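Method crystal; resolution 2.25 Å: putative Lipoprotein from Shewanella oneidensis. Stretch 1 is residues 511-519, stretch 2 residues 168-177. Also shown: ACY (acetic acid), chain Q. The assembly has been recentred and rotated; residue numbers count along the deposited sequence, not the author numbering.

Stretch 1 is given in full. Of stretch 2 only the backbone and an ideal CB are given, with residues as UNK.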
# COMPACT_ATOMS: atom_id res chain seq x y z
N TRP A 511 -15.12 3.60 3.80
CA TRP A 511 -15.32 4.31 5.05
C TRP A 511 -14.51 3.68 6.19
O TRP A 511 -13.76 4.37 6.90
CB TRP A 511 -16.80 4.33 5.40
CG TRP A 511 -17.07 4.71 6.82
CD1 TRP A 511 -17.43 3.87 7.87
CD2 TRP A 511 -16.99 6.05 7.42
NE1 TRP A 511 -17.57 4.59 9.04
CE2 TRP A 511 -17.34 5.89 8.84
CE3 TRP A 511 -16.73 7.32 6.93
CZ2 TRP A 511 -17.37 6.96 9.70
CZ3 TRP A 511 -16.76 8.39 7.82
CH2 TRP A 511 -17.09 8.22 9.16
N ARG A 512 -14.66 2.37 6.37
CA ARG A 512 -13.94 1.65 7.41
C ARG A 512 -12.43 1.85 7.32
O ARG A 512 -11.76 2.12 8.30
CB ARG A 512 -14.25 0.15 7.36
CG ARG A 512 -13.64 -0.63 8.53
CD ARG A 512 -13.98 -2.12 8.47
NE ARG A 512 -13.70 -2.84 9.73
CZ ARG A 512 -12.64 -3.62 9.96
NH1 ARG A 512 -11.72 -3.81 9.00
NH2 ARG A 512 -12.50 -4.22 11.15
N ARG A 513 -11.90 1.72 6.12
CA ARG A 513 -10.47 1.88 5.88
C ARG A 513 -9.97 3.30 6.29
O ARG A 513 -8.89 3.45 6.89
CB ARG A 513 -10.18 1.57 4.42
CG ARG A 513 -8.75 1.70 3.98
CD ARG A 513 -8.63 1.09 2.59
NE ARG A 513 -7.37 1.44 1.96
CZ ARG A 513 -7.07 1.18 0.69
NH1 ARG A 513 -7.95 0.55 -0.10
NH2 ARG A 513 -5.88 1.56 0.22
N ALA A 514 -10.80 4.30 5.99
CA ALA A 514 -10.51 5.71 6.35
C ALA A 514 -10.65 5.99 7.84
O ALA A 514 -10.03 6.93 8.33
CB ALA A 514 -11.39 6.66 5.56
N THR A 515 -11.46 5.21 8.55
CA THR A 515 -11.58 5.37 9.98
C THR A 515 -10.36 4.78 10.66
O THR A 515 -9.99 5.22 11.75
CB THR A 515 -12.84 4.69 10.57
OG1 THR A 515 -12.79 3.24 10.41
CG2 THR A 515 -14.10 5.20 9.92
N LEU A 516 -9.73 3.79 10.04
CA LEU A 516 -8.64 3.05 10.68
C LEU A 516 -7.26 3.47 10.22
O LEU A 516 -6.29 3.22 10.89
CB LEU A 516 -8.84 1.52 10.50
CG LEU A 516 -10.03 0.94 11.32
CD1 LEU A 516 -10.36 -0.51 10.93
CD2 LEU A 516 -9.75 1.05 12.82
N SER A 517 -7.17 4.08 9.06
CA SER A 517 -5.91 4.56 8.52
C SER A 517 -6.07 6.01 8.05
O SER A 517 -7.19 6.52 7.87
CB SER A 517 -5.49 3.69 7.33
OG SER A 517 -6.37 3.92 6.24
N GLN A 518 -4.93 6.67 7.89
CA GLN A 518 -4.87 8.06 7.47
C GLN A 518 -3.77 8.19 6.40
O GLN A 518 -2.76 7.45 6.48
CB GLN A 518 -4.50 8.95 8.66
CG GLN A 518 -5.24 8.61 9.94
CD GLN A 518 -4.55 7.51 10.69
OE1 GLN A 518 -3.35 7.39 10.61
NE2 GLN A 518 -5.31 6.70 11.40
N VAL A 519 -4.01 9.07 5.41
CA VAL A 519 -3.04 9.47 4.39
C VAL A 519 -2.82 8.43 3.29
O VAL A 519 -2.79 8.76 2.09
CB VAL A 519 -1.72 9.95 5.06
CG1 VAL A 519 -0.63 10.14 4.04
CG2 VAL A 519 -1.97 11.28 5.78
N UNK A 168 -12.18 4.31 19.91
CA UNK A 168 -13.02 3.14 19.99
C UNK A 168 -12.66 2.19 18.85
O UNK A 168 -12.60 0.97 19.03
CB UNK A 168 -14.50 3.53 19.94
N UNK A 169 -12.48 2.75 17.67
CA UNK A 169 -12.29 1.92 16.47
C UNK A 169 -11.00 1.07 16.54
O UNK A 169 -10.99 -0.11 16.19
CB UNK A 169 -12.25 2.81 15.23
N UNK A 170 -9.90 1.66 17.01
CA UNK A 170 -8.66 0.89 17.02
C UNK A 170 -8.69 -0.11 18.13
O UNK A 170 -8.03 -1.17 18.03
CB UNK A 170 -7.44 1.80 17.16
N UNK A 171 -9.44 0.17 19.19
CA UNK A 171 -9.55 -0.78 20.29
C UNK A 171 -10.35 -2.01 19.83
O UNK A 171 -10.01 -3.15 20.20
CB UNK A 171 -10.21 -0.12 21.50
N UNK A 172 -11.34 -1.78 18.97
CA UNK A 172 -12.18 -2.85 18.48
C UNK A 172 -11.34 -3.68 17.54
O UNK A 172 -11.42 -4.89 17.53
CB UNK A 172 -13.44 -2.32 17.79
N UNK A 173 -10.55 -3.01 16.74
CA UNK A 173 -9.66 -3.73 15.85
C UNK A 173 -8.66 -4.61 16.67
O UNK A 173 -8.45 -5.78 16.36
CB UNK A 173 -8.91 -2.74 14.96
N UNK A 174 -8.11 -4.04 17.73
CA UNK A 174 -7.21 -4.78 18.62
C UNK A 174 -7.83 -6.08 19.11
O UNK A 174 -7.17 -7.12 19.16
CB UNK A 174 -6.82 -3.91 19.82
N UNK A 175 -9.11 -6.03 19.49
CA UNK A 175 -9.79 -7.22 20.04
C UNK A 175 -9.82 -8.34 18.97
O UNK A 175 -9.40 -9.48 19.20
CB UNK A 175 -11.21 -6.87 20.49
N UNK A 176 -10.27 -7.96 17.80
CA UNK A 176 -10.39 -8.83 16.67
C UNK A 176 -9.05 -9.39 16.19
O UNK A 176 -8.91 -10.60 16.00
CB UNK A 176 -11.08 -8.08 15.53
N UNK A 177 -8.03 -8.54 16.04
CA UNK A 177 -6.75 -9.03 15.61
C UNK A 177 -6.06 -9.91 16.66
O UNK A 177 -5.46 -10.91 16.31
CB UNK A 177 -5.85 -7.85 15.25
C ACY Q . -2.69 4.51 12.61
O ACY Q . -3.87 4.07 12.51
OXT ACY Q . -2.14 5.24 11.73
CH3 ACY Q . -1.89 4.11 13.80

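Stretch 2 is helical throughout and crosses the end of helix 511-516 at 102°, the axes coming no nearer than 10.4 Å. So steep a crossing leaves few positions in reach, and Leu516 sits at its centre.

Position 168 has nothing of stretch 1 within 5.5 Å of its ideal CB, so helical geometry is the main visible demand. It is Leu168.

At 169 the CA-to-CB bond points toward stretch 1, and the ideal CB lies 3.9 Å from Leu516 CD2. Alanine, or a longer chain that bends aside after CB, would suit. The deposited Glu169 packs its CB against that methyl, while its chi1 of m and chi2 of p carry the carboxylate off.

Position 170 is the most demanding. Its CA lies 6.7 Å from the CA of Leu516, the closest such pair, but its CB points sideways. Within reach of a longer side chain are the Leu516 carbonyl, near the helix end where Ser517 leaves helical angles, a Leu516 methyl, and the acetic acid. A donor is wanted, with an apolar or aromatic surface behind it: histidine, glutamine or tryptophan could be considered. It is His170. With chi1 at m, His170 NE2 donates to Leu516 O at 3.0 Å, and Leu516 CD2 sits over one ring face, 4.0 Å from the centroid of the His170 ring. A weak hydrogen bond from His170 NE2 also reaches O of the acetic acid at 3.2 Å.

Position 171 is out of reach and leaves the choice open; it is Thr171. Position 172 points toward stretch 1 across a gap, with nothing within 5.5 Å of the CB, so many long side chains would fit. Glu172 makes no contact with stretch 1.

At 173 the CB again points toward stretch 1, 4.4 Å from Leu516 CD2 and 5.4 Å from Arg512 NH2. A branched apolar chain or methionine would fill this place; an acid could instead answer the arginine. Leu173 takes the apolar course: its CD2 lies 4.2 Å from Leu516 CD1, and its CD1 is 4.1 Å from Arg512 NH2.

Positions 174 and 175 are out of reach; they are Ala174 and Val175.

Position 176 points toward stretch 1, but only a side chain of some length could arrive, where it would meet the arginine: an acid or a long aliphatic. It is Leu176, extended with both chi angles t, bringing CD1 to 4.1 Å from Arg512 NH2.

Position 177 is beyond reach; it is Gln177.

Stretch 2, residues 168-177: LEHTELAVLQ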
# COMPACT_ATOMS: atom_id res chain seq x y z
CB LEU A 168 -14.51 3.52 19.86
CG LEU A 168 -15.44 2.31 19.74
CD1 LEU A 168 -15.30 1.43 20.98
CD2 LEU A 168 -16.91 2.76 19.46
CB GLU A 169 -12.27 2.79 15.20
CG GLU A 169 -13.64 3.42 14.88
CD GLU A 169 -14.02 4.63 15.78
OE1 GLU A 169 -13.20 5.09 16.63
OE2 GLU A 169 -15.16 5.14 15.62
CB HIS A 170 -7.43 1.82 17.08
CG HIS A 170 -7.26 2.69 15.85
ND1 HIS A 170 -7.88 3.86 15.69
CD2 HIS A 170 -6.55 2.46 14.65
CE1 HIS A 170 -7.57 4.41 14.49
NE2 HIS A 170 -6.76 3.55 13.84
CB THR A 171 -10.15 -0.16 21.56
OG1 THR A 171 -9.49 1.08 21.88
CG2 THR A 171 -10.03 -1.12 22.75
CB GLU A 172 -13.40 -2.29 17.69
CG GLU A 172 -14.52 -1.71 18.55
CD GLU A 172 -15.64 -0.96 17.76
OE1 GLU A 172 -15.41 -0.28 16.70
OE2 GLU A 172 -16.78 -0.99 18.28
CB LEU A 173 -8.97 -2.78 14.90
CG LEU A 173 -8.07 -3.43 13.84
CD1 LEU A 173 -8.82 -4.39 12.88
CD2 LEU A 173 -7.29 -2.34 13.08
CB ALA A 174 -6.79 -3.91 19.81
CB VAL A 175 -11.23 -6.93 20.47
CG1 VAL A 175 -11.96 -8.26 20.81
CG2 VAL A 175 -11.27 -5.93 21.62
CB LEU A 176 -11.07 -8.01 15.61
CG LEU A 176 -11.36 -8.60 14.27
CD1 LEU A 176 -12.28 -7.56 13.55
CD2 LEU A 176 -10.02 -8.82 13.56
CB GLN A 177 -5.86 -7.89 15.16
CG GLN A 177 -6.38 -7.23 13.88
CD GLN A 177 -5.53 -6.08 13.43
OE1 GLN A 177 -4.87 -5.42 14.24
NE2 GLN A 177 -5.52 -5.82 12.15
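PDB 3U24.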